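Long-range contact in putative lipoprotein (Bacteroides thetaiotaomicron, PDB 4Q1Z), which is a putative lipoprotein of the DUF4876 family whose function is unknown: residues F223-N231 with E250-L258. Residues are numbered along the deposited sequence; the frame is centred on the assembly and turned at random.
Sequences FEFNMNNPN and EMGSIPQYL
F225 and Y257 meet through different first torsions: the ring of F225 stands anti to its own carbonyl carbon (chi1 -64°), whereas CG of Y257 lies opposite its backbone N, beside the carbonyl carbon (chi1 -180°). The edge of the tyrosine is thereby turned to one face of the phenylalanine in an edge-to-face pair, centroids 4.8 Å apart and planes at 64°. CD2 of Y257 makes the nearest approach, 3.6 Å from F225 CG. W179 and F149 also meet the F225 ring, and the OH of Y257 is hydrogen-bonded to N151. Replacing F225 by an alanine would probably take away the face that the Y257 edge packs on, leaving W179 as its ring neighbour, and open a gap beside W179 and F149. Selenomethionine M227 reaches across next to this pair, its chain bent at the last torsion. Its SE lies 3.5 Å from the carbonyl C of Q256, and its CE comes within 3.8 Å of CB of M251. M251, also selenomethionine, lays its CE against the backbone O of N226 at 3.3 Å. In the fold, the loop following short strand 223-224 is here packed against the connection between strands 238-245 and 265-269 of the large mixed sheet, within the DUF4876 family region. Two waters bridge the segments: water 1 donates to F225 O and accepts from Y257 N at 2.9 Å. Water 2 donates to P255 O, 2.9 Å away, and accepts weakly from M227 N. Within 223-231, N226 OD1 closes an Asx turn by accepting from N228 N, which lies above its carbonyl plane. A second Asx turn puts N231 N on an in-plane lone pair of N229 OD1, while N229 ND2 lies 3.6 Å from CB of P255.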
loop_
_atom_site.group_PDB
_atom_site.type_symbol
_atom_site.label_atom_id
_atom_site.label_comp_id
_atom_site.label_asym_id
_atom_site.label_seq_id
_atom_site.Cartn_x
_atom_site.Cartn_y
_atom_site.Cartn_z
ATOM N N PHE A 223 -9.082 -11.971 -0.914
ATOM C CA PHE A 223 -10.111 -11.641 0.068
ATOM C C PHE A 223 -11.330 -10.973 -0.556
ATOM O O PHE A 223 -11.291 -10.519 -1.700
ATOM C CB PHE A 223 -9.534 -10.738 1.184
ATOM C CG PHE A 223 -8.763 -11.519 2.215
ATOM C CD1 PHE A 223 -7.437 -11.867 1.997
ATOM C CD2 PHE A 223 -9.390 -11.993 3.359
ATOM C CE1 PHE A 223 -6.744 -12.652 2.920
ATOM C CE2 PHE A 223 -8.706 -12.793 4.267
ATOM C CZ PHE A 223 -7.382 -13.102 4.054
ATOM N N GLU A 224 -12.433 -10.960 0.204
ATOM C CA GLU A 224 -13.676 -10.305 -0.156
ATOM C C GLU A 224 -14.385 -9.812 1.077
ATOM O O GLU A 224 -14.188 -10.358 2.147
ATOM C CB GLU A 224 -14.590 -11.199 -0.986
ATOM C CG GLU A 224 -15.122 -12.426 -0.279
ATOM C CD GLU A 224 -16.226 -13.112 -1.041
ATOM O OE1 GLU A 224 -16.721 -12.528 -2.030
ATOM O OE2 GLU A 224 -16.587 -14.246 -0.661
ATOM N N PHE A 225 -15.178 -8.744 0.922
ATOM C CA PHE A 225 -16.003 -8.145 1.969
ATOM C C PHE A 225 -17.399 -8.777 1.932
ATOM O O PHE A 225 -18.368 -8.093 1.583
ATOM C CB PHE A 225 -16.095 -6.631 1.764
ATOM C CG PHE A 225 -14.802 -5.872 1.881
ATOM C CD1 PHE A 225 -14.251 -5.594 3.130
ATOM C CD2 PHE A 225 -14.190 -5.334 0.754
ATOM C CE1 PHE A 225 -13.073 -4.845 3.247
ATOM C CE2 PHE A 225 -13.017 -4.562 0.872
ATOM C CZ PHE A 225 -12.462 -4.334 2.122
ATOM N N ASN A 226 -17.502 -10.084 2.234
ATOM C CA ASN A 226 -18.790 -10.781 2.200
ATOM C C ASN A 226 -19.743 -10.275 3.322
ATOM O O ASN A 226 -19.330 -10.097 4.464
ATOM C CB ASN A 226 -18.569 -12.288 2.309
ATOM C CG ASN A 226 -19.802 -13.134 2.324
ATOM O OD1 ASN A 226 -20.776 -12.895 1.611
ATOM N ND2 ASN A 226 -19.759 -14.189 3.110
HETATM N N MSE A 227 -21.007 -10.021 2.977
HETATM C CA MSE A 227 -22.008 -9.567 3.940
HETATM C C MSE A 227 -23.259 -10.457 3.833
HETATM O O MSE A 227 -24.347 -10.097 4.316
HETATM C CB MSE A 227 -22.343 -8.076 3.731
HETATM C CG MSE A 227 -21.139 -7.175 3.979
HETATM SE SE MSE A 227 -21.530 -5.306 4.025
HETATM C CE MSE A 227 -22.396 -5.201 5.761
ATOM N N ASN A 228 -23.069 -11.624 3.191
ATOM C CA ASN A 228 -24.045 -12.692 2.959
ATOM C C ASN A 228 -25.294 -12.163 2.275
ATOM O O ASN A 228 -26.414 -12.291 2.781
ATOM C CB ASN A 228 -24.368 -13.466 4.252
ATOM C CG ASN A 228 -23.119 -13.994 4.942
ATOM O OD1 ASN A 228 -22.379 -14.842 4.400
ATOM N ND2 ASN A 228 -22.814 -13.428 6.110
ATOM N N ASN A 229 -25.069 -11.547 1.106
ATOM C CA ASN A 229 -26.103 -11.070 0.209
ATOM C C ASN A 229 -26.731 -12.325 -0.433
ATOM O O ASN A 229 -25.983 -13.151 -0.954
ATOM C CB ASN A 229 -25.510 -10.106 -0.835
ATOM C CG ASN A 229 -26.551 -9.401 -1.670
ATOM O OD1 ASN A 229 -27.496 -10.008 -2.201
ATOM N ND2 ASN A 229 -26.420 -8.090 -1.769
ATOM N N PRO A 230 -28.073 -12.538 -0.346
ATOM C CA PRO A 230 -28.655 -13.792 -0.878
ATOM C C PRO A 230 -28.491 -13.994 -2.376
ATOM O O PRO A 230 -28.437 -15.140 -2.838
ATOM C CB PRO A 230 -30.155 -13.665 -0.557
ATOM C CG PRO A 230 -30.270 -12.612 0.443
ATOM C CD PRO A 230 -29.105 -11.691 0.290
ATOM N N ASN A 231 -28.436 -12.878 -3.120
ATOM C CA ASN A 231 -28.432 -12.798 -4.570
ATOM C C ASN A 231 -27.059 -12.617 -5.194
ATOM O O ASN A 231 -26.911 -12.939 -6.371
ATOM C CB ASN A 231 -29.354 -11.671 -4.992
ATOM C CG ASN A 231 -30.790 -11.968 -4.660
ATOM O OD1 ASN A 231 -31.403 -12.943 -5.166
ATOM N ND2 ASN A 231 -31.337 -11.164 -3.757
ATOM N N GLU A 250 -21.506 -5.707 14.809
ATOM C CA GLU A 250 -22.373 -6.359 13.817
ATOM C C GLU A 250 -22.344 -5.624 12.496
ATOM O O GLU A 250 -22.199 -4.390 12.471
ATOM C CB GLU A 250 -23.840 -6.442 14.305
ATOM C CG GLU A 250 -24.046 -7.247 15.575
ATOM C CD GLU A 250 -23.645 -6.534 16.852
ATOM O OE1 GLU A 250 -23.925 -5.318 16.967
ATOM O OE2 GLU A 250 -23.007 -7.182 17.715
HETATM N N MSE A 251 -22.541 -6.385 11.404
HETATM C CA MSE A 251 -22.571 -5.900 10.026
HETATM C C MSE A 251 -23.779 -5.007 9.763
HETATM O O MSE A 251 -23.669 -4.026 9.017
HETATM C CB MSE A 251 -22.582 -7.065 9.051
HETATM C CG MSE A 251 -21.306 -7.859 9.071
HETATM SE SE MSE A 251 -21.326 -9.193 7.675
HETATM C CE MSE A 251 -19.512 -9.657 7.765
ATOM N N GLY A 252 -24.916 -5.358 10.356
ATOM C CA GLY A 252 -26.140 -4.586 10.185
ATOM C C GLY A 252 -26.926 -4.919 8.938
ATOM O O GLY A 252 -26.727 -5.963 8.308
ATOM N N SER A 253 -27.809 -3.997 8.568
ATOM C CA SER A 253 -28.787 -4.152 7.497
ATOM C C SER A 253 -28.236 -3.984 6.070
ATOM O O SER A 253 -28.803 -4.588 5.154
ATOM C CB SER A 253 -29.946 -3.183 7.714
ATOM O OG SER A 253 -29.495 -1.837 7.720
ATOM N N ILE A 254 -27.181 -3.166 5.869
ATOM C CA ILE A 254 -26.614 -2.911 4.534
ATOM C C ILE A 254 -26.205 -4.260 3.878
ATOM O O ILE A 254 -25.565 -5.090 4.534
ATOM C CB ILE A 254 -25.455 -1.875 4.592
ATOM C CG1 ILE A 254 -25.839 -0.604 5.418
ATOM C CG2 ILE A 254 -24.911 -1.498 3.197
ATOM C CD1 ILE A 254 -26.819 0.428 4.817
ATOM N N PRO A 255 -26.653 -4.515 2.618
ATOM C CA PRO A 255 -26.360 -5.820 1.967
ATOM C C PRO A 255 -24.963 -5.983 1.346
ATOM O O PRO A 255 -24.503 -7.118 1.236
ATOM C CB PRO A 255 -27.423 -5.932 0.868
ATOM C CG PRO A 255 -28.063 -4.597 0.759
ATOM C CD PRO A 255 -27.463 -3.640 1.742
ATOM N N GLN A 256 -24.313 -4.887 0.894
ATOM C CA GLN A 256 -22.966 -4.905 0.268
ATOM C C GLN A 256 -22.172 -3.851 0.884
ATOM O O GLN A 256 -22.745 -2.907 1.403
ATOM C CB GLN A 256 -22.941 -4.637 -1.273
ATOM C CG GLN A 256 -24.159 -4.986 -2.091
ATOM C CD GLN A 256 -25.340 -4.065 -1.994
ATOM O OE1 GLN A 256 -25.215 -2.856 -1.765
ATOM N NE2 GLN A 256 -26.526 -4.643 -2.209
ATOM N N TYR A 257 -20.834 -3.958 0.761
ATOM C CA TYR A 257 -19.911 -2.961 1.222
ATOM C C TYR A 257 -19.626 -2.129 0.004
ATOM O O TYR A 257 -18.678 -2.376 -0.757
ATOM C CB TYR A 257 -18.663 -3.593 1.877
ATOM C CG TYR A 257 -17.673 -2.559 2.384
ATOM C CD1 TYR A 257 -18.099 -1.467 3.141
ATOM C CD2 TYR A 257 -16.315 -2.667 2.096
ATOM C CE1 TYR A 257 -17.203 -0.491 3.571
ATOM C CE2 TYR A 257 -15.405 -1.718 2.552
ATOM C CZ TYR A 257 -15.856 -0.629 3.287
ATOM O OH TYR A 257 -14.978 0.316 3.735
ATOM N N LEU A 258 -20.524 -1.173 -0.238
ATOM C CA LEU A 258 -20.390 -0.283 -1.375
ATOM C C LEU A 258 -19.827 1.030 -0.893
ATOM O O LEU A 258 -20.531 1.794 -0.235
ATOM C CB LEU A 258 -21.737 -0.102 -2.127
ATOM C CG LEU A 258 -21.776 0.934 -3.260
ATOM C CD1 LEU A 258 -20.937 0.509 -4.458
ATOM C CD2 LEU A 258 -23.170 1.228 -3.665
HETATM O O HOH W 1 -19.857 -6.632 0.133
HETATM O O HOH W 2 -22.134 -8.511 0.339
#